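Local coordinates for Blr6230 protein (PDB 5NGG) that is a subclass B3 metallo-beta-lactamase, a zinc enzyme that probably inactivates beta-lactam antibiotics by hydrolysing the amide bond of their four-membered ring, at residues V122-L130 against P175-W184; T204-G212 against F280-L291. All coordinates share one frame; numbering follows the deposited sequence.

Contact 1 lies in the core, its centre about 10 Å from the centre of the chain, whereas contact 2 is only partly buried at about 22 Å. The first brings strand 120-124 and the turn after it against the loop that carries the zinc ligand H177 into strand 182-190; the second lays loop 204-212 along the end of helix 268-291. Buried polar groups and two glycines mark contact 1, while contact 2 is mainly apolar packing, one aromatic ring included, around one glutamine amide. They share no segment, yet they touch: H177 ND1 lies 2.8 Å from T204 O, and H177 O lies 2.9 Å from N208 ND2, both probable hydrogen bonds.

Contact 1: residues V122-L130 against P175-W184; sequences VAGERDKPL and PGHSPGCTSW. With ZN (zinc ion), chain D.
V122 meets W184 through one methyl, CG1 approaching the indole at CH2 (3.8 Å) from an oblique direction. That branch stands opposite the backbone N (chi1 -175°). At G124 the backbones close in: G124 CA lies 3.3 Å from T182 OG1 and makes a CA-H...O contact with G180 O, 161° at the hydrogen. Neither G124 nor G180 has a side chain, and close by R126 CA and G180 CA are 4.2 Å apart. G180 O is also held by the hydroxyl of T182.

R126 lays its guanidinium along the turn. R126 NE and NH1 both reach P179 O, NH1 at 2.9 Å, but both bonds are weak, the N-H...O angle at NH1 being 129°; P179 CB lies over one face of the group and P175 CB at its edge. The stronger partner of NH1 is D222, in a salt bridge.

D127 is the main polar link. G180 N gives a hydrogen bond to D127 OD1 (2.8 Å), arriving from well above the carboxylate plane, while S178 OG, in the conformer given, binds D127 OD2 on its syn lone pair (2.8 Å). A102 N also donates to OD2, tying the carboxylate to the zinc-ligand loop.

The S178-C181 type I turn thus packs against the 3-10 segment 125-127 and the last residue of strand 120-124. H177, just before it, completes a zinc site with H101 and H103, and C181 is disulfide-bonded to C201. Helix 219-232 borders P175 and H177; strands 154-156 and 167-173 pack on W184.

Contact 2: residues T204-G212 against F280-L291; sequences TVALNRLVG and FDKQLAKQTAAL. With ACT (acetate ion), chain F.
The F280 ring meets L210 and V205 obliquely: L210 CD1 and CD2 both stand 3.8 Å from F280 CE1, and V205 CG2 approaches F280 CD1 to 3.7 Å. The ring is brought to the loop by a first torsion that sets CG opposite the backbone N (chi1 -177°). The other flat group, the Q287 amide, uses both ends on the loop backbone. L210 N donates to Q287 OE1 at 2.8 Å, almost straight at 175° and on a lone pair in the carbonyl plane, while Q287 NE2 donates to N208 O at 3.1 Å, which lies 16° out of the amide plane. Two bonds, one given and one received, thus fix the rotation of the amide and satisfy backbone groups on each side of R209.

Aliphatic packing follows along the helix. V205 rests on Q283 CB, L210 CB meets L284 CD1, and V211 divides its methyls: V211 CG1 touches L284 CD1 (3.7 Å), while V211 CG2 reaches L291 CD1 (3.6 Å) and Q287 CB. G212 N also faces L291 CD1, at 3.5 Å.

T204 OG1 donates to acetate O (2.7 Å), which S202 also binds, and N208 OD1 pairs with Y136. Apolar contacts around two hydrogen bonds of the Q287 amide are consistent with the helix fixing the loop backbone around R209 as well as covering it; the T204 end adjoins the zinc site, its O accepting from H177.

Contact 1: residues V122-L130 against P175-W184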
loop_
_atom_site.group_PDB
_atom_site.type_symbol
_atom_site.label_atom_id
_atom_site.label_comp_id
_atom_site.label_asym_id
_atom_site.label_seq_id
_atom_site.Cartn_x
_atom_site.Cartn_y
_atom_site.Cartn_z
ATOM N N VAL A 122 10.335 -6.066 -5.078
ATOM C CA VAL A 122 9.617 -7.283 -4.661
ATOM C C VAL A 122 8.113 -6.994 -4.655
ATOM O O VAL A 122 7.691 -6.000 -4.063
ATOM C CB VAL A 122 10.063 -7.676 -3.250
ATOM C CG1 VAL A 122 9.429 -9.008 -2.851
ATOM C CG2 VAL A 122 11.576 -7.757 -3.188
ATOM N N ALA A 123 7.321 -7.854 -5.292
ATOM C CA ALA A 123 5.891 -7.617 -5.438
ATOM C C ALA A 123 5.163 -8.940 -5.639
ATOM O O ALA A 123 5.750 -9.948 -6.044
ATOM C CB ALA A 123 5.619 -6.669 -6.612
ATOM N N GLY A 124 3.859 -8.908 -5.386
ATOM C CA GLY A 124 3.005 -10.061 -5.596
ATOM C C GLY A 124 3.055 -10.537 -7.036
ATOM O O GLY A 124 2.930 -9.748 -7.987
ATOM N N GLU A 125 3.158 -11.852 -7.212
ATOM C CA GLU A 125 3.327 -12.430 -8.551
ATOM C C GLU A 125 2.253 -11.994 -9.548
ATOM O O GLU A 125 2.562 -11.712 -10.702
ATOM C CB GLU A 125 3.344 -13.955 -8.450
ATOM C CG GLU A 125 3.450 -14.708 -9.771
ATOM C CD GLU A 125 3.509 -16.212 -9.573
ATOM O OE1 GLU A 125 4.318 -16.677 -8.742
ATOM O OE2 GLU A 125 2.747 -16.930 -10.253
ATOM N N ARG A 126 0.997 -11.910 -9.119
ATOM C CA ARG A 126 -0.064 -11.602 -10.088
ATOM C C ARG A 126 -0.102 -10.122 -10.474
ATOM O O ARG A 126 -0.774 -9.748 -11.428
ATOM C CB ARG A 126 -1.417 -12.069 -9.591
ATOM C CG ARG A 126 -1.491 -13.599 -9.480
ATOM C CD ARG A 126 -2.907 -14.113 -9.619
ATOM N NE ARG A 126 -3.783 -13.524 -8.635
ATOM C CZ ARG A 126 -5.112 -13.572 -8.626
ATOM N NH1 ARG A 126 -5.765 -12.954 -7.664
ATOM N NH2 ARG A 126 -5.804 -14.226 -9.553
ATOM N N ASP A 127 0.618 -9.276 -9.735
ATOM C CA ASP A 127 0.808 -7.878 -10.134
ATOM C C ASP A 127 2.011 -7.653 -11.045
ATOM O O ASP A 127 2.191 -6.542 -11.572
ATOM C CB ASP A 127 0.876 -6.932 -8.924
ATOM C CG ASP A 127 -0.506 -6.422 -8.456
ATOM O OD1 ASP A 127 -1.541 -6.819 -9.021
ATOM O OD2 ASP A 127 -0.529 -5.640 -7.484
ATOM N N LYS A 128 2.856 -8.660 -11.224
ATOM C CA LYS A 128 4.041 -8.502 -12.052
ATOM C C LYS A 128 3.713 -7.965 -13.471
ATOM O O LYS A 128 4.387 -7.035 -13.947
ATOM C CB LYS A 128 4.833 -9.807 -12.103
ATOM C CG LYS A 128 6.088 -9.751 -12.955
ATOM C CD LYS A 128 6.933 -11.010 -12.820
ATOM C CE LYS A 128 8.113 -11.055 -13.788
ATOM N NZ LYS A 128 8.820 -12.358 -13.717
ATOM N N PRO A 129 2.668 -8.480 -14.142
ATOM C CA PRO A 129 2.406 -7.932 -15.487
ATOM C C PRO A 129 2.019 -6.455 -15.485
ATOM O O PRO A 129 2.339 -5.726 -16.422
ATOM C CB PRO A 129 1.250 -8.786 -16.023
ATOM C CG PRO A 129 1.251 -10.018 -15.194
ATOM C CD PRO A 129 1.833 -9.665 -13.860
ATOM N N LEU A 130 1.335 -6.028 -14.417
ATOM C CA LEU A 130 0.922 -4.622 -14.263
ATOM C C LEU A 130 2.138 -3.723 -14.062
ATOM O O LEU A 130 2.274 -2.669 -14.684
ATOM C CB LEU A 130 -0.030 -4.464 -13.075
ATOM C CG LEU A 130 -1.500 -4.855 -13.225
ATOM C CD1 LEU A 130 -1.700 -6.304 -13.619
ATOM C CD2 LEU A 130 -2.218 -4.560 -11.911
ATOM N N PRO A 175 -5.658 -10.453 -2.506
ATOM C CA PRO A 175 -6.131 -9.899 -3.770
ATOM C C PRO A 175 -7.529 -9.301 -3.704
ATOM O O PRO A 175 -8.278 -9.521 -2.752
ATOM C CB PRO A 175 -6.110 -11.111 -4.709
ATOM C CG PRO A 175 -6.385 -12.265 -3.796
ATOM C CD PRO A 175 -5.567 -11.928 -2.565
ATOM N N GLY A 176 -7.863 -8.555 -4.746
ATOM C CA GLY A 176 -9.181 -7.933 -4.922
ATOM C C GLY A 176 -8.976 -6.553 -5.484
ATOM O O GLY A 176 -9.266 -6.291 -6.657
ATOM N N HIS A 177 -8.407 -5.657 -4.679
ATOM C CA HIS A 177 -8.163 -4.310 -5.152
ATOM C C HIS A 177 -7.194 -4.339 -6.371
ATOM O O HIS A 177 -7.313 -3.505 -7.279
ATOM C CB HIS A 177 -7.644 -3.439 -3.992
ATOM C CG HIS A 177 -7.385 -2.024 -4.376
ATOM N ND1 HIS A 177 -8.353 -1.049 -4.407
ATOM C CD2 HIS A 177 -6.249 -1.437 -4.792
ATOM C CE1 HIS A 177 -7.799 0.093 -4.800
ATOM N NE2 HIS A 177 -6.529 -0.119 -5.057
ATOM N N SER A 178 -6.240 -5.271 -6.360
ATOM C CA SER A 178 -5.485 -5.644 -7.553
ATOM C C SER A 178 -5.297 -7.156 -7.498
ATOM O O SER A 178 -5.434 -7.757 -6.423
ATOM C CB SER A 178 -4.128 -4.930 -7.609
ATOM O OG SER A 178 -3.207 -5.506 -6.681
ATOM N N PRO A 179 -4.955 -7.780 -8.629
ATOM C CA PRO A 179 -4.828 -9.241 -8.599
ATOM C C PRO A 179 -3.679 -9.761 -7.732
ATOM O O PRO A 179 -3.776 -10.871 -7.191
ATOM C CB PRO A 179 -4.681 -9.626 -10.080
ATOM C CG PRO A 179 -4.208 -8.391 -10.744
ATOM C CD PRO A 179 -4.847 -7.254 -10.005
ATOM N N GLY A 180 -2.618 -8.974 -7.629
ATOM C CA GLY A 180 -1.424 -9.337 -6.867
ATOM C C GLY A 180 -1.237 -8.554 -5.579
ATOM O O GLY A 180 -0.138 -8.571 -5.022
ATOM N N CYS A 181 -2.309 -7.940 -5.075
ATOM C CA CYS A 181 -2.280 -7.126 -3.857
ATOM C C CYS A 181 -1.692 -7.971 -2.699
ATOM O O CYS A 181 -2.208 -9.082 -2.423
ATOM C CB CYS A 181 -3.734 -6.716 -3.566
ATOM S SG CYS A 181 -4.094 -5.169 -2.699
ATOM N N THR A 182 -0.623 -7.448 -2.094
ATOM C CA THR A 182 0.143 -8.162 -1.075
ATOM C C THR A 182 0.202 -7.312 0.176
ATOM O O THR A 182 0.664 -6.167 0.150
ATOM C CB THR A 182 1.559 -8.459 -1.583
ATOM O OG1 THR A 182 1.467 -9.240 -2.793
ATOM C CG2 THR A 182 2.376 -9.231 -0.556
ATOM N N SER A 183 -0.255 -7.878 1.278
ATOM C CA SER A 183 -0.146 -7.265 2.594
ATOM C C SER A 183 1.082 -7.826 3.297
ATOM O O SER A 183 1.311 -9.025 3.290
ATOM C CB SER A 183 -1.407 -7.544 3.412
ATOM O OG SER A 183 -2.554 -6.953 2.792
ATOM N N TRP A 184 1.892 -6.944 3.878
ATOM C CA TRP A 184 3.193 -7.343 4.413
ATOM C C TRP A 184 3.203 -7.284 5.944
ATOM O O TRP A 184 2.878 -6.251 6.521
ATOM C CB TRP A 184 4.257 -6.391 3.873
ATOM C CG TRP A 184 4.515 -6.495 2.405
ATOM C CD1 TRP A 184 3.998 -5.721 1.404
ATOM C CD2 TRP A 184 5.346 -7.459 1.774
ATOM N NE1 TRP A 184 4.477 -6.128 0.201
ATOM C CE2 TRP A 184 5.319 -7.192 0.392
ATOM C CE3 TRP A 184 6.141 -8.513 2.242
ATOM C CZ2 TRP A 184 6.077 -7.932 -0.523
ATOM C CZ3 TRP A 184 6.856 -9.243 1.347
ATOM C CH2 TRP A 184 6.844 -8.943 -0.024
HETATM ZN ZN ZN D . -5.025 1.086 -5.805
HETATM O O HOH W 1 -4.886 2.927 -5.653
#

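Contact 2: residues T204-G212 against F280-L291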
loop_
_atom_site.group_PDB
_atom_site.type_symbol
_atom_site.label_atom_id
_atom_site.label_comp_id
_atom_site.label_asym_id
_atom_site.label_seq_id
_atom_site.Cartn_x
_atom_site.Cartn_y
_atom_site.Cartn_z
ATOM N N THR A 204 -10.401 -1.451 -1.060
ATOM C CA THR A 204 -11.447 -0.591 -1.586
ATOM C C THR A 204 -11.847 -1.044 -2.999
ATOM O O THR A 204 -11.028 -1.633 -3.721
ATOM C CB THR A 204 -10.999 0.869 -1.659
ATOM O OG1 THR A 204 -9.901 0.937 -2.546
ATOM C CG2 THR A 204 -10.616 1.428 -0.277
ATOM N N VAL A 205 -13.083 -0.759 -3.403
ATOM C CA VAL A 205 -13.515 -0.999 -4.774
ATOM C C VAL A 205 -12.892 0.016 -5.738
ATOM O O VAL A 205 -12.393 -0.357 -6.806
ATOM C CB VAL A 205 -15.044 -1.015 -4.872
ATOM C CG1 VAL A 205 -15.491 -1.115 -6.320
ATOM C CG2 VAL A 205 -15.599 -2.211 -4.087
ATOM N N ALA A 206 -12.930 1.295 -5.357
ATOM C CA ALA A 206 -12.269 2.383 -6.088
ATOM C C ALA A 206 -12.691 2.319 -7.567
ATOM O O ALA A 206 -13.899 2.348 -7.830
ATOM C CB ALA A 206 -10.763 2.327 -5.840
ATOM N N LEU A 207 -11.757 2.241 -8.515
ATOM C CA LEU A 207 -12.061 2.275 -9.947
ATOM C C LEU A 207 -12.376 0.903 -10.527
ATOM O O LEU A 207 -12.645 0.803 -11.714
ATOM C CB LEU A 207 -10.910 2.908 -10.739
ATOM C CG LEU A 207 -10.579 4.346 -10.385
ATOM C CD1 LEU A 207 -9.410 4.774 -11.252
ATOM C CD2 LEU A 207 -11.786 5.274 -10.565
ATOM N N ASN A 208 -12.311 -0.160 -9.733
ATOM C CA ASN A 208 -12.494 -1.494 -10.302
ATOM C C ASN A 208 -13.935 -1.805 -10.716
ATOM O O ASN A 208 -14.894 -1.376 -10.077
ATOM C CB ASN A 208 -12.028 -2.553 -9.316
ATOM C CG ASN A 208 -10.529 -2.545 -9.136
ATOM O OD1 ASN A 208 -9.759 -2.208 -10.066
ATOM N ND2 ASN A 208 -10.078 -2.952 -7.970
ATOM N N ARG A 209 -14.046 -2.557 -11.802
ATOM C CA ARG A 209 -15.327 -3.088 -12.270
ATOM C C ARG A 209 -15.460 -4.509 -11.708
ATOM O O ARG A 209 -14.579 -5.347 -11.890
ATOM C CB ARG A 209 -15.338 -3.123 -13.794
ATOM C CG ARG A 209 -15.205 -1.750 -14.433
ATOM C CD ARG A 209 -15.530 -1.762 -15.929
ATOM N NE ARG A 209 -14.703 -2.755 -16.615
ATOM C CZ ARG A 209 -13.454 -2.563 -17.060
ATOM N NH1 ARG A 209 -12.890 -1.361 -17.047
ATOM N NH2 ARG A 209 -12.780 -3.588 -17.581
ATOM N N LEU A 210 -16.576 -4.753 -11.036
ATOM C CA LEU A 210 -16.849 -6.028 -10.371
ATOM C C LEU A 210 -17.671 -7.007 -11.191
ATOM O O LEU A 210 -17.568 -8.223 -10.969
ATOM C CB LEU A 210 -17.553 -5.752 -9.032
ATOM C CG LEU A 210 -16.795 -4.826 -8.062
ATOM C CD1 LEU A 210 -17.661 -4.559 -6.851
ATOM C CD2 LEU A 210 -15.455 -5.412 -7.656
ATOM N N VAL A 211 -18.491 -6.468 -12.090
ATOM C CA VAL A 211 -19.438 -7.227 -12.887
ATOM C C VAL A 211 -19.460 -6.638 -14.291
ATOM O O VAL A 211 -18.973 -5.516 -14.499
ATOM C CB VAL A 211 -20.856 -7.183 -12.272
ATOM C CG1 VAL A 211 -20.910 -8.008 -10.987
ATOM C CG2 VAL A 211 -21.316 -5.753 -12.013
ATOM N N GLY A 212 -20.047 -7.373 -15.233
ATOM C CA GLY A 212 -20.120 -6.945 -16.631
ATOM C C GLY A 212 -18.886 -7.413 -17.357
ATOM O O GLY A 212 -18.856 -8.532 -17.869
ATOM N N PHE A 280 -18.258 -2.822 -0.010
ATOM C CA PHE A 280 -18.188 -3.728 -1.146
ATOM C C PHE A 280 -19.593 -4.176 -1.573
ATOM O O PHE A 280 -19.957 -4.130 -2.756
ATOM C CB PHE A 280 -17.335 -4.954 -0.825
ATOM C CG PHE A 280 -17.182 -5.883 -1.979
ATOM C CD1 PHE A 280 -16.184 -5.672 -2.935
ATOM C CD2 PHE A 280 -18.070 -6.947 -2.155
ATOM C CE1 PHE A 280 -16.093 -6.500 -4.036
ATOM C CE2 PHE A 280 -17.963 -7.769 -3.250
ATOM C CZ PHE A 280 -16.972 -7.560 -4.186
ATOM N N ASP A 281 -20.403 -4.599 -0.615
ATOM C CA ASP A 281 -21.758 -4.999 -0.919
ATOM C C ASP A 281 -22.553 -3.866 -1.596
ATOM O O ASP A 281 -23.318 -4.107 -2.544
ATOM C CB ASP A 281 -22.494 -5.416 0.349
ATOM C CG ASP A 281 -22.001 -6.729 0.933
ATOM O OD1 ASP A 281 -21.263 -7.466 0.261
ATOM O OD2 ASP A 281 -22.345 -7.019 2.099
ATOM N N LYS A 282 -22.399 -2.645 -1.093
ATOM C CA LYS A 282 -23.060 -1.469 -1.708
ATOM C C LYS A 282 -22.613 -1.263 -3.164
ATOM O O LYS A 282 -23.427 -1.037 -4.065
ATOM C CB LYS A 282 -22.751 -0.204 -0.889
ATOM C CG LYS A 282 -23.365 1.087 -1.424
ATOM C CD LYS A 282 -22.902 2.308 -0.637
ATOM C CE LYS A 282 -23.054 3.590 -1.445
ATOM N NZ LYS A 282 -22.421 4.772 -0.794
ATOM N N GLN A 283 -21.299 -1.300 -3.379
ATOM C CA GLN A 283 -20.774 -1.104 -4.733
ATOM C C GLN A 283 -21.153 -2.226 -5.682
ATOM O O GLN A 283 -21.452 -1.947 -6.847
ATOM C CB GLN A 283 -19.263 -0.941 -4.735
ATOM C CG GLN A 283 -18.734 0.197 -3.877
ATOM C CD GLN A 283 -19.458 1.506 -4.113
ATOM O OE1 GLN A 283 -19.725 1.886 -5.250
ATOM N NE2 GLN A 283 -19.762 2.213 -3.040
ATOM N N LEU A 284 -21.133 -3.471 -5.212
ATOM C CA LEU A 284 -21.561 -4.586 -6.062
ATOM C C LEU A 284 -23.010 -4.433 -6.502
ATOM O O LEU A 284 -23.349 -4.633 -7.672
ATOM C CB LEU A 284 -21.351 -5.918 -5.328
ATOM C CG LEU A 284 -21.682 -7.174 -6.105
ATOM C CD1 LEU A 284 -20.812 -7.301 -7.339
ATOM C CD2 LEU A 284 -21.544 -8.407 -5.201
ATOM N N ALA A 285 -23.863 -4.039 -5.572
ATOM C CA ALA A 285 -25.276 -3.800 -5.893
ATOM C C ALA A 285 -25.428 -2.655 -6.886
ATOM O O ALA A 285 -26.217 -2.741 -7.830
ATOM C CB ALA A 285 -26.077 -3.521 -4.623
ATOM N N LYS A 286 -24.665 -1.594 -6.689
ATOM C CA LYS A 286 -24.738 -0.441 -7.577
ATOM C C LYS A 286 -24.316 -0.802 -9.003
ATOM O O LYS A 286 -24.980 -0.443 -9.992
ATOM C CB LYS A 286 -23.855 0.682 -7.036
ATOM C CG LYS A 286 -23.775 1.922 -7.916
ATOM C CD LYS A 286 -22.908 2.982 -7.257
ATOM C CE LYS A 286 -22.626 4.145 -8.200
ATOM N NZ LYS A 286 -22.082 5.320 -7.473
ATOM N N GLN A 287 -23.180 -1.479 -9.118
ATOM C CA GLN A 287 -22.688 -1.872 -10.442
ATOM C C GLN A 287 -23.594 -2.886 -11.110
ATOM O O GLN A 287 -23.763 -2.850 -12.323
ATOM C CB GLN A 287 -21.269 -2.423 -10.325
ATOM C CG GLN A 287 -20.245 -1.383 -9.907
ATOM C CD GLN A 287 -18.822 -1.871 -10.043
ATOM O OE1 GLN A 287 -18.553 -2.847 -10.775
ATOM N NE2 GLN A 287 -17.893 -1.199 -9.346
ATOM N N THR A 288 -24.171 -3.796 -10.328
ATOM C CA THR A 288 -25.116 -4.762 -10.870
ATOM C C THR A 288 -26.336 -4.038 -11.425
ATOM O O THR A 288 -26.790 -4.346 -12.540
ATOM C CB THR A 288 -25.502 -5.786 -9.795
ATOM O OG1 THR A 288 -24.324 -6.505 -9.410
ATOM C CG2 THR A 288 -26.529 -6.789 -10.276
ATOM N N ALA A 289 -26.883 -3.091 -10.665
ATOM C CA ALA A 289 -28.037 -2.324 -11.160
ATOM C C ALA A 289 -27.695 -1.532 -12.426
ATOM O O ALA A 289 -28.502 -1.415 -13.346
ATOM C CB ALA A 289 -28.587 -1.395 -10.090
ATOM N N ALA A 290 -26.487 -0.987 -12.476
ATOM C CA ALA A 290 -26.043 -0.200 -13.641
ATOM C C ALA A 290 -25.893 -1.011 -14.918
ATOM O O ALA A 290 -25.952 -0.444 -15.998
ATOM C CB ALA A 290 -24.751 0.532 -13.337
ATOM N N LEU A 291 -25.698 -2.328 -14.804
ATOM C CA LEU A 291 -25.592 -3.207 -15.971
ATOM C C LEU A 291 -26.920 -3.411 -16.676
ATOM O O LEU A 291 -26.927 -3.793 -17.848
ATOM C CB LEU A 291 -25.049 -4.588 -15.584
ATOM C CG LEU A 291 -23.564 -4.776 -15.295
ATOM C CD1 LEU A 291 -23.323 -6.249 -15.003
ATOM C CD2 LEU A 291 -22.688 -4.312 -16.451
HETATM C C ACT F . -6.720 2.566 -2.818
HETATM O O ACT F . -7.446 1.921 -2.046
HETATM O OXT ACT F . -5.495 2.299 -2.939
HETATM C CH3 ACT F . -7.361 3.687 -3.577
#